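Local coordinates for transcriptional regulator, TetR family (Vibrio parahaemolyticus, PDB 3HE0), which probably binds DNA at regulatory sequences and controls transcription as a TetR-family regulator, at residues T90-I95 against A184-S189. Sequence-based numbering, arbitrary orientation.
Sequences TMWLNI and AAIEAS
W92 reaches I186 although the axes of segments 90-95 and 184-189 come no closer than 11.1 Å, an example of one large aromatic side chain spanning the distance between two helices. Its CB points toward the other helix, CG stands anti to the backbone N (chi1 -164°), and the indole beyond it reaches that helix. W92 CD2 and CE3 each lie 3.6 Å from I186 CG1; that methylene sits 3.7 Å from the centroid of the six-membered ring of W92, a CH-pi contact over the face. Farther round, W92 CZ2 meets the methyl CB of A185 obliquely at 4.3 Å. On the pyrrole side, W92 CD1 lies 3.5 Å and W92 NE1 3.1 Å from S189 OG, which donates to the carbonyl O of I186 one turn back and also hydrogen-bonds to the hydroxyl of Y88. The I186 chain continues past the indole, its CD1 packing 4.0 Å from L93 CD2. Y88, one turn before W92, also meets the indole, with the ring planes inclined. The contact thus joins helices 84-97 and 179-193 within the TetR-type C-terminal domain, with helix 160-171 touching W92 through S163 and L158 of the second subunit packing on S189.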
ATOM      1  N   THR A  90      -6.213 -14.990  13.230  1.00 24.20           N
ATOM      2  CA  THR A  90      -7.036 -13.951  13.809  1.00 23.83           C
ATOM      3  C   THR A  90      -6.601 -12.573  13.299  1.00 24.65           C
ATOM      4  O   THR A  90      -7.411 -11.796  12.799  1.00 24.59           O
ATOM      5  CB  THR A  90      -6.998 -13.982  15.372  1.00 23.78           C
ATOM      6  OG1 THR A  90      -7.375 -15.281  15.831  1.00 23.96           O
ATOM      7  CG2 THR A  90      -7.948 -12.969  15.980  1.00 20.85           C
HETATM    8  N   MSE A  91      -5.316 -12.282  13.434  1.00 25.58           N
HETATM    9  CA  MSE A  91      -4.776 -10.994  13.037  1.00 26.45           C
HETATM   10  C   MSE A  91      -4.935 -10.798  11.534  1.00 25.66           C
HETATM   11  O   MSE A  91      -5.261  -9.704  11.086  1.00 25.57           O
HETATM   12  CB  MSE A  91      -3.300 -10.886  13.422  1.00 26.86           C
HETATM   13  CG  MSE A  91      -3.097 -10.771  14.915  1.00 30.92           C
HETATM   14 SE   MSE A  91      -1.209 -10.803  15.379  1.00 41.00          SE
HETATM   15  CE  MSE A  91      -1.389 -10.530  17.303  1.00 39.47           C
ATOM     16  N   TRP A  92      -4.717 -11.860  10.764  1.00 25.06           N
ATOM     17  CA  TRP A  92      -4.827 -11.776   9.301  1.00 24.54           C
ATOM     18  C   TRP A  92      -6.241 -11.325   8.960  1.00 24.82           C
ATOM     19  O   TRP A  92      -6.434 -10.443   8.144  1.00 24.39           O
ATOM     20  CB  TRP A  92      -4.517 -13.141   8.673  1.00 24.03           C
ATOM     21  CG  TRP A  92      -4.221 -13.120   7.227  1.00 22.93           C
ATOM     22  CD1 TRP A  92      -2.991 -13.272   6.627  1.00 23.27           C
ATOM     23  CD2 TRP A  92      -5.163 -12.962   6.165  1.00 21.24           C
ATOM     24  NE1 TRP A  92      -3.123 -13.212   5.260  1.00 21.39           N
ATOM     25  CE2 TRP A  92      -4.450 -13.028   4.958  1.00 20.40           C
ATOM     26  CE3 TRP A  92      -6.547 -12.792   6.119  1.00 21.29           C
ATOM     27  CZ2 TRP A  92      -5.070 -12.894   3.734  1.00 20.95           C
ATOM     28  CZ3 TRP A  92      -7.153 -12.672   4.896  1.00 22.15           C
ATOM     29  CH2 TRP A  92      -6.416 -12.723   3.721  1.00 19.48           C
ATOM     30  N   LEU A  93      -7.232 -11.925   9.611  1.00 25.40           N
ATOM     31  CA  LEU A  93      -8.646 -11.604   9.360  1.00 26.07           C
ATOM     32  C   LEU A  93      -9.037 -10.239   9.918  1.00 26.20           C
ATOM     33  O   LEU A  93      -9.848  -9.526   9.329  1.00 26.76           O
ATOM     34  CB  LEU A  93      -9.570 -12.681   9.936  1.00 25.80           C
ATOM     35  CG  LEU A  93      -9.653 -13.961   9.100  1.00 26.81           C
ATOM     36  CD1 LEU A  93     -10.495 -15.025   9.820  1.00 25.63           C
ATOM     37  CD2 LEU A  93     -10.232 -13.686   7.710  1.00 25.86           C
ATOM     38  N   ASN A  94      -8.465  -9.855  11.049  1.00 26.56           N
ATOM     39  CA  ASN A  94      -8.645  -8.471  11.509  1.00 26.79           C
ATOM     40  C   ASN A  94      -8.118  -7.493  10.446  1.00 26.89           C
ATOM     41  O   ASN A  94      -8.707  -6.433  10.200  1.00 27.80           O
ATOM     42  CB  ASN A  94      -7.924  -8.214  12.850  1.00 26.71           C
ATOM     43  CG  ASN A  94      -8.570  -8.940  14.030  1.00 26.71           C
ATOM     44  OD1 ASN A  94      -9.735  -9.274  13.984  1.00 23.43           O
ATOM     45  ND2 ASN A  94      -7.794  -9.180  15.099  1.00 26.67           N
ATOM     46  N   ILE A  95      -6.989  -7.821   9.830  1.00 26.77           N
ATOM     47  CA  ILE A  95      -6.438  -6.912   8.827  1.00 26.69           C
ATOM     48  C   ILE A  95      -7.419  -6.836   7.663  1.00 26.44           C
ATOM     49  O   ILE A  95      -7.688  -5.764   7.167  1.00 26.14           O
ATOM     50  CB  ILE A  95      -5.011  -7.307   8.342  1.00 26.55           C
ATOM     51  CG1 ILE A  95      -3.984  -7.073   9.444  1.00 26.90           C
ATOM     52  CG2 ILE A  95      -4.597  -6.486   7.073  1.00 26.44           C
ATOM     53  CD1 ILE A  95      -2.644  -7.838   9.206  1.00 26.65           C
ATOM     54  N   ALA A 184      -7.744 -20.138   1.606  1.00 20.06           N
ATOM     55  CA  ALA A 184      -6.618 -20.516   0.746  1.00 20.20           C
ATOM     56  C   ALA A 184      -5.584 -19.408   0.735  1.00 20.38           C
ATOM     57  O   ALA A 184      -4.384 -19.685   0.801  1.00 19.73           O
ATOM     58  CB  ALA A 184      -7.056 -20.853  -0.672  1.00 19.59           C
ATOM     59  N   ALA A 185      -6.040 -18.159   0.691  1.00 20.54           N
ATOM     60  CA  ALA A 185      -5.115 -17.019   0.815  1.00 20.82           C
ATOM     61  C   ALA A 185      -4.373 -16.977   2.158  1.00 20.90           C
ATOM     62  O   ALA A 185      -3.152 -16.700   2.187  1.00 21.76           O
ATOM     63  CB  ALA A 185      -5.834 -15.687   0.573  1.00 20.82           C
ATOM     64  N   ILE A 186      -5.080 -17.236   3.263  1.00 20.79           N
ATOM     65  CA  ILE A 186      -4.445 -17.246   4.584  1.00 20.44           C
ATOM     66  C   ILE A 186      -3.358 -18.322   4.619  1.00 20.81           C
ATOM     67  O   ILE A 186      -2.220 -18.076   5.061  1.00 20.32           O
ATOM     68  CB  ILE A 186      -5.459 -17.518   5.713  1.00 20.96           C
ATOM     69  CG1 ILE A 186      -6.464 -16.351   5.866  1.00 19.54           C
ATOM     70  CG2 ILE A 186      -4.727 -17.788   7.002  1.00 20.27           C
ATOM     71  CD1 ILE A 186      -7.764 -16.704   6.749  1.00 15.64           C
ATOM     72  N   GLU A 187      -3.691 -19.501   4.093  1.00 20.38           N
ATOM     73  CA  GLU A 187      -2.752 -20.603   4.084  1.00 20.55           C
ATOM     74  C   GLU A 187      -1.529 -20.323   3.234  1.00 20.94           C
ATOM     75  O   GLU A 187      -0.422 -20.716   3.613  1.00 20.83           O
ATOM     76  CB  GLU A 187      -3.403 -21.896   3.609  1.00 20.81           C
ATOM     77  CG  GLU A 187      -4.410 -22.443   4.610  1.00 23.74           C
ATOM     78  CD  GLU A 187      -3.769 -23.004   5.883  1.00 26.25           C
ATOM     79  OE1 GLU A 187      -2.513 -23.173   5.939  1.00 27.74           O
ATOM     80  OE2 GLU A 187      -4.550 -23.301   6.820  1.00 30.43           O
ATOM     81  N   ALA A 188      -1.726 -19.665   2.088  1.00 20.23           N
ATOM     82  CA  ALA A 188      -0.625 -19.384   1.181  1.00 20.19           C
ATOM     83  C   ALA A 188       0.365 -18.396   1.814  1.00 20.35           C
ATOM     84  O   ALA A 188       1.594 -18.537   1.670  1.00 19.84           O
ATOM     85  CB  ALA A 188      -1.129 -18.867  -0.172  1.00 19.18           C
ATOM     86  N   SER A 189      -0.177 -17.392   2.498  1.00 20.79           N
ATOM     87  CA  SER A 189       0.650 -16.405   3.185  1.00 20.41           C
ATOM     88  C   SER A 189       1.417 -17.046   4.349  1.00 20.14           C
ATOM     89  O   SER A 189       2.565 -16.695   4.586  1.00 21.46           O
ATOM     90  CB  SER A 189      -0.175 -15.175   3.608  1.00 19.64           C
ATOM     91  OG  SER A 189      -1.173 -15.470   4.556  1.00 21.69           O
TER